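Local coordinates for protein cortical-lytic enzyme (Clostridium perfringens, PDB 5JIP) that probably acts as a muramidase (lysozyme) of glycoside hydrolase family 25, hydrolysing cortex peptidoglycan during spore germination, and binds a magnesium ion, at residues Leu12-Arg24 against Thr30-Ala42. Residues are numbered along the deposited sequence; the frame is centred on the assembly and turned at random.
Sequences LSTFGPDLNEFSR and TLAKNSDFIYLRA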
loop_
_atom_site.group_PDB
_atom_site.type_symbol
_atom_site.label_atom_id
_atom_site.label_comp_id
_atom_site.label_asym_id
_atom_site.label_seq_id
_atom_site.Cartn_x
_atom_site.Cartn_y
_atom_site.Cartn_z
ATOM N N LEU A 12 4.220 -7.253 -21.452
ATOM C CA LEU A 12 5.118 -6.629 -20.506
ATOM C C LEU A 12 5.766 -7.635 -19.573
ATOM O O LEU A 12 6.613 -7.237 -18.769
ATOM C CB LEU A 12 4.385 -5.576 -19.665
ATOM C CG LEU A 12 3.831 -4.414 -20.493
ATOM C CD1 LEU A 12 2.976 -3.501 -19.616
ATOM C CD2 LEU A 12 4.981 -3.639 -21.145
ATOM N N SER A 13 5.376 -8.909 -19.635
ATOM C CA SER A 13 5.867 -9.864 -18.652
ATOM C C SER A 13 7.388 -9.953 -18.696
ATOM O O SER A 13 7.985 -10.094 -19.768
ATOM C CB SER A 13 5.264 -11.249 -18.894
ATOM O OG SER A 13 3.854 -11.256 -18.704
ATOM N N THR A 14 8.006 -9.924 -17.513
ATOM C CA THR A 14 9.433 -10.186 -17.416
ATOM C C THR A 14 9.709 -11.676 -17.612
ATOM O O THR A 14 8.809 -12.515 -17.611
ATOM C CB THR A 14 9.983 -9.718 -16.069
ATOM O OG1 THR A 14 9.216 -10.284 -15.007
ATOM C CG2 THR A 14 9.942 -8.177 -15.967
ATOM N N PHE A 15 10.988 -11.995 -17.756
ATOM C CA PHE A 15 11.395 -13.317 -18.202
ATOM C C PHE A 15 12.770 -13.653 -17.650
ATOM O O PHE A 15 13.663 -12.806 -17.633
ATOM C CB PHE A 15 11.395 -13.363 -19.731
ATOM C CG PHE A 15 12.105 -14.554 -20.307
ATOM C CD1 PHE A 15 11.434 -15.733 -20.557
ATOM C CD2 PHE A 15 13.443 -14.477 -20.613
ATOM C CE1 PHE A 15 12.096 -16.845 -21.089
ATOM C CE2 PHE A 15 14.112 -15.567 -21.153
ATOM C CZ PHE A 15 13.437 -16.748 -21.403
ATOM N N GLY A 16 12.952 -14.905 -17.251
ATOM C CA GLY A 16 14.252 -15.333 -16.818
ATOM C C GLY A 16 14.284 -16.791 -16.437
ATOM O O GLY A 16 13.241 -17.423 -16.169
ATOM N N PRO A 17 15.494 -17.343 -16.363
ATOM C CA PRO A 17 15.655 -18.751 -16.016
ATOM C C PRO A 17 15.772 -18.962 -14.516
ATOM O O PRO A 17 16.051 -18.039 -13.749
ATOM C CB PRO A 17 16.975 -19.106 -16.714
ATOM C CG PRO A 17 17.786 -17.837 -16.533
ATOM C CD PRO A 17 16.785 -16.724 -16.748
ATOM N N ASP A 18 15.579 -20.214 -14.106
ATOM C CA ASP A 18 16.120 -20.628 -12.820
ATOM C C ASP A 18 17.142 -21.732 -13.053
ATOM O O ASP A 18 17.027 -22.529 -13.998
ATOM C CB ASP A 18 15.031 -21.060 -11.817
ATOM C CG ASP A 18 14.138 -22.165 -12.344
ATOM O OD1 ASP A 18 13.148 -21.843 -13.033
ATOM O OD2 ASP A 18 14.421 -23.347 -12.052
ATOM N N LEU A 19 18.166 -21.725 -12.198
ATOM C CA LEU A 19 19.399 -22.489 -12.389
ATOM C C LEU A 19 19.825 -23.129 -11.074
ATOM O O LEU A 19 19.432 -22.692 -9.989
ATOM C CB LEU A 19 20.549 -21.593 -12.883
ATOM C CG LEU A 19 20.332 -20.682 -14.092
ATOM C CD1 LEU A 19 21.514 -19.710 -14.236
ATOM C CD2 LEU A 19 20.156 -21.496 -15.339
ATOM N N ASN A 20 20.647 -24.171 -11.172
ATOM C CA ASN A 20 21.278 -24.737 -9.990
ATOM C C ASN A 20 22.605 -25.362 -10.410
ATOM O O ASN A 20 23.072 -25.159 -11.530
ATOM C CB ASN A 20 20.344 -25.722 -9.277
ATOM C CG ASN A 20 19.960 -26.920 -10.139
ATOM O OD1 ASN A 20 20.689 -27.343 -11.041
ATOM N ND2 ASN A 20 18.786 -27.454 -9.871
ATOM N N GLU A 21 23.229 -26.102 -9.493
ATOM C CA GLU A 21 24.567 -26.618 -9.776
ATOM C C GLU A 21 24.612 -27.580 -10.959
ATOM O O GLU A 21 25.708 -27.866 -11.471
ATOM C CB GLU A 21 25.113 -27.300 -8.531
ATOM C CG GLU A 21 24.421 -28.584 -8.157
ATOM C CD GLU A 21 24.974 -29.142 -6.871
ATOM O OE1 GLU A 21 25.860 -30.038 -6.952
ATOM O OE2 GLU A 21 24.562 -28.657 -5.794
ATOM N N PHE A 22 23.467 -28.075 -11.413
ATOM C CA PHE A 22 23.431 -29.004 -12.542
ATOM C C PHE A 22 23.200 -28.293 -13.860
ATOM O O PHE A 22 23.205 -28.932 -14.914
ATOM C CB PHE A 22 22.356 -30.089 -12.286
ATOM C CG PHE A 22 22.502 -30.733 -10.937
ATOM C CD1 PHE A 22 23.650 -31.448 -10.633
ATOM C CD2 PHE A 22 21.515 -30.601 -9.958
ATOM C CE1 PHE A 22 23.808 -32.008 -9.400
ATOM C CE2 PHE A 22 21.677 -31.149 -8.725
ATOM C CZ PHE A 22 22.812 -31.868 -8.435
ATOM N N SER A 23 23.018 -26.982 -13.830
ATOM C CA SER A 23 22.908 -26.224 -15.060
ATOM C C SER A 23 24.277 -26.184 -15.719
ATOM O O SER A 23 25.274 -25.900 -15.056
ATOM C CB SER A 23 22.437 -24.813 -14.749
ATOM O OG SER A 23 21.182 -24.853 -14.116
ATOM N N ARG A 24 24.342 -26.507 -16.994
ATOM C CA ARG A 24 25.625 -26.614 -17.679
ATOM C C ARG A 24 25.944 -25.378 -18.509
ATOM O O ARG A 24 25.084 -24.856 -19.216
ATOM C CB ARG A 24 25.624 -27.840 -18.582
ATOM C CG ARG A 24 25.325 -29.098 -17.794
ATOM C CD ARG A 24 25.539 -30.364 -18.608
ATOM N NE ARG A 24 24.598 -30.497 -19.723
ATOM C CZ ARG A 24 23.323 -30.872 -19.615
ATOM N NH1 ARG A 24 22.582 -30.969 -20.718
ATOM N NH2 ARG A 24 22.768 -31.113 -18.423
ATOM N N THR A 30 26.067 -13.358 -21.042
ATOM C CA THR A 30 25.045 -13.511 -22.065
ATOM C C THR A 30 23.646 -13.377 -21.466
ATOM O O THR A 30 22.778 -12.705 -22.037
ATOM C CB THR A 30 25.214 -14.862 -22.739
ATOM O OG1 THR A 30 26.524 -14.928 -23.305
ATOM C CG2 THR A 30 24.170 -15.090 -23.840
ATOM N N LEU A 31 23.417 -13.996 -20.310
ATOM C CA LEU A 31 22.100 -13.918 -19.687
ATOM C C LEU A 31 21.744 -12.490 -19.276
ATOM O O LEU A 31 20.567 -12.135 -19.229
ATOM C CB LEU A 31 22.069 -14.838 -18.477
ATOM C CG LEU A 31 22.125 -16.352 -18.759
ATOM C CD1 LEU A 31 22.127 -17.133 -17.458
ATOM C CD2 LEU A 31 20.955 -16.773 -19.645
ATOM N N ALA A 32 22.741 -11.672 -18.949
ATOM C CA ALA A 32 22.468 -10.291 -18.560
ATOM C C ALA A 32 21.752 -9.539 -19.662
ATOM O O ALA A 32 21.037 -8.563 -19.391
ATOM C CB ALA A 32 23.770 -9.575 -18.196
ATOM N N LYS A 33 21.936 -9.967 -20.910
ATOM C CA LYS A 33 21.354 -9.294 -22.061
ATOM C C LYS A 33 19.961 -9.791 -22.394
ATOM O O LYS A 33 19.199 -9.062 -23.050
ATOM C CB LYS A 33 22.221 -9.488 -23.316
ATOM C CG LYS A 33 23.587 -8.868 -23.237
ATOM C CD LYS A 33 23.518 -7.354 -23.105
ATOM C CE LYS A 33 24.400 -6.869 -21.958
ATOM N NZ LYS A 33 23.697 -6.868 -20.644
ATOM N N ASN A 34 19.601 -10.996 -21.961
ATOM C CA ASN A 34 18.322 -11.568 -22.347
ATOM C C ASN A 34 17.410 -11.936 -21.185
ATOM O O ASN A 34 16.265 -12.322 -21.436
ATOM C CB ASN A 34 18.533 -12.786 -23.275
ATOM C CG ASN A 34 19.289 -13.934 -22.625
ATOM O OD1 ASN A 34 19.318 -14.091 -21.389
ATOM N ND2 ASN A 34 19.911 -14.760 -23.467
ATOM N N SER A 35 17.852 -11.800 -19.940
ATOM C CA SER A 35 17.063 -12.188 -18.781
ATOM C C SER A 35 16.829 -10.986 -17.878
ATOM O O SER A 35 17.769 -10.243 -17.576
ATOM C CB SER A 35 17.763 -13.306 -18.002
ATOM O OG SER A 35 17.995 -14.431 -18.824
ATOM N N ASP A 36 15.579 -10.803 -17.440
ATOM C CA ASP A 36 15.264 -9.750 -16.475
ATOM C C ASP A 36 15.656 -10.132 -15.061
ATOM O O ASP A 36 15.862 -9.253 -14.214
ATOM C CB ASP A 36 13.774 -9.440 -16.505
ATOM C CG ASP A 36 13.314 -8.922 -17.848
ATOM O OD1 ASP A 36 13.725 -7.810 -18.237
ATOM O OD2 ASP A 36 12.539 -9.613 -18.507
ATOM N N PHE A 37 15.753 -11.424 -14.788
ATOM C CA PHE A 37 16.066 -11.912 -13.455
ATOM C C PHE A 37 16.618 -13.313 -13.621
ATOM O O PHE A 37 16.405 -13.959 -14.653
ATOM C CB PHE A 37 14.819 -11.937 -12.539
ATOM C CG PHE A 37 13.676 -12.762 -13.097
ATOM C CD1 PHE A 37 13.659 -14.151 -12.969
ATOM C CD2 PHE A 37 12.639 -12.158 -13.781
ATOM C CE1 PHE A 37 12.637 -14.904 -13.499
ATOM C CE2 PHE A 37 11.607 -12.906 -14.305
ATOM C CZ PHE A 37 11.601 -14.289 -14.161
ATOM N N ILE A 38 17.335 -13.777 -12.597
ATOM C CA ILE A 38 17.779 -15.168 -12.519
ATOM C C ILE A 38 17.518 -15.689 -11.111
ATOM O O ILE A 38 17.958 -15.087 -10.119
ATOM C CB ILE A 38 19.284 -15.342 -12.852
ATOM C CG1 ILE A 38 19.571 -14.923 -14.286
ATOM C CG2 ILE A 38 19.719 -16.785 -12.616
ATOM C CD1 ILE A 38 21.047 -14.824 -14.576
ATOM N N TYR A 39 16.870 -16.852 -11.022
ATOM C CA TYR A 39 16.762 -17.601 -9.770
ATOM C C TYR A 39 17.790 -18.729 -9.707
ATOM O O TYR A 39 18.066 -19.383 -10.712
ATOM C CB TYR A 39 15.358 -18.179 -9.590
ATOM C CG TYR A 39 14.488 -17.280 -8.728
ATOM C CD1 TYR A 39 14.680 -17.190 -7.352
ATOM C CD2 TYR A 39 13.489 -16.514 -9.292
ATOM C CE1 TYR A 39 13.886 -16.373 -6.570
ATOM C CE2 TYR A 39 12.700 -15.675 -8.517
ATOM C CZ TYR A 39 12.899 -15.595 -7.173
ATOM O OH TYR A 39 12.086 -14.736 -6.466
ATOM N N LEU A 40 18.375 -18.913 -8.516
ATOM C CA LEU A 40 19.380 -19.933 -8.228
ATOM C C LEU A 40 18.908 -20.808 -7.076
ATOM O O LEU A 40 18.266 -20.329 -6.141
ATOM C CB LEU A 40 20.716 -19.311 -7.803
ATOM C CG LEU A 40 21.268 -18.170 -8.679
ATOM C CD1 LEU A 40 22.464 -17.507 -7.971
ATOM C CD2 LEU A 40 21.621 -18.701 -10.052
ATOM N N ARG A 41 19.251 -22.086 -7.119
ATOM C CA ARG A 41 19.145 -22.885 -5.907
ATOM C C ARG A 41 20.210 -22.446 -4.918
ATOM O O ARG A 41 21.409 -22.434 -5.228
ATOM C CB ARG A 41 19.289 -24.382 -6.196
ATOM C CG ARG A 41 19.090 -25.229 -4.917
ATOM C CD ARG A 41 18.943 -26.730 -5.209
ATOM N NE ARG A 41 20.212 -27.342 -5.581
ATOM C CZ ARG A 41 20.417 -28.658 -5.629
ATOM N NH1 ARG A 41 19.413 -29.487 -5.370
ATOM N NH2 ARG A 41 21.624 -29.130 -5.929
ATOM N N ALA A 42 19.773 -22.109 -3.721
ATOM C CA ALA A 42 20.683 -21.853 -2.613
ATOM C C ALA A 42 20.998 -23.131 -1.873
ATOM O O ALA A 42 22.164 -23.397 -1.566
ATOM C CB ALA A 42 20.095 -20.844 -1.639
#
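The Phe37 ring lies with one face against the backbone of Phe15 and Gly16: Gly16 CA sits 4.0 Å from the ring centroid and 22° off its normal, a CH-pi contact with a residue that has no side chain to intervene, while Thr14 OG1, hydrogen-bonded to Pro223 O, stands at the ring edge. At the other end of the contact the Arg41 guanidinium takes Glu21 OE2 at its edge and meets the Phe22 ring obliquely, and that ring carries Glu21 CG over the centre of one face. Between these ends runs a right-handed beta-alpha-beta crossover of the family 25 barrel, in which strand 15-19 and strand 38-42 are parallel, with helix 28-34 as the connection. The ladder consists of Tyr39 N to Pro17 O, Leu19 N to Tyr39 O (2.8 Å) and Arg41 N to Leu19 O. Just before strand 38-42 begins, Asp36 holds the Phe15 backbone twice: its N gives a bond to Phe15 O, and its OD2 accepts from Phe15 N at 2.9 Å through the anti lone pair. On the helix side of the sheet, Leu19 CD1 packs on Ile38 CG2 (3.8 Å) and meets Leu31 CD1 tip to tip, tying the helix to both strands. Asp18 and Tyr39 point from the other face, where Asp18 OD1 accepts from Asn220 and Gln203. With CG anti to its backbone N (chi1 -177°) and a bend at chi3, Arg41 brings its guanidinium beside the Asn20–Ser23 turn; Asp53 and a bound MES, probably from crystallisation, pair with its other nitrogens. Glu21 OE1 is hydrogen-bonded to Asn54. The salt bridge is a skewed one: Arg41 NH2 lies 3.0 Å from Glu21 OE2, 54° out of the carboxylate plane.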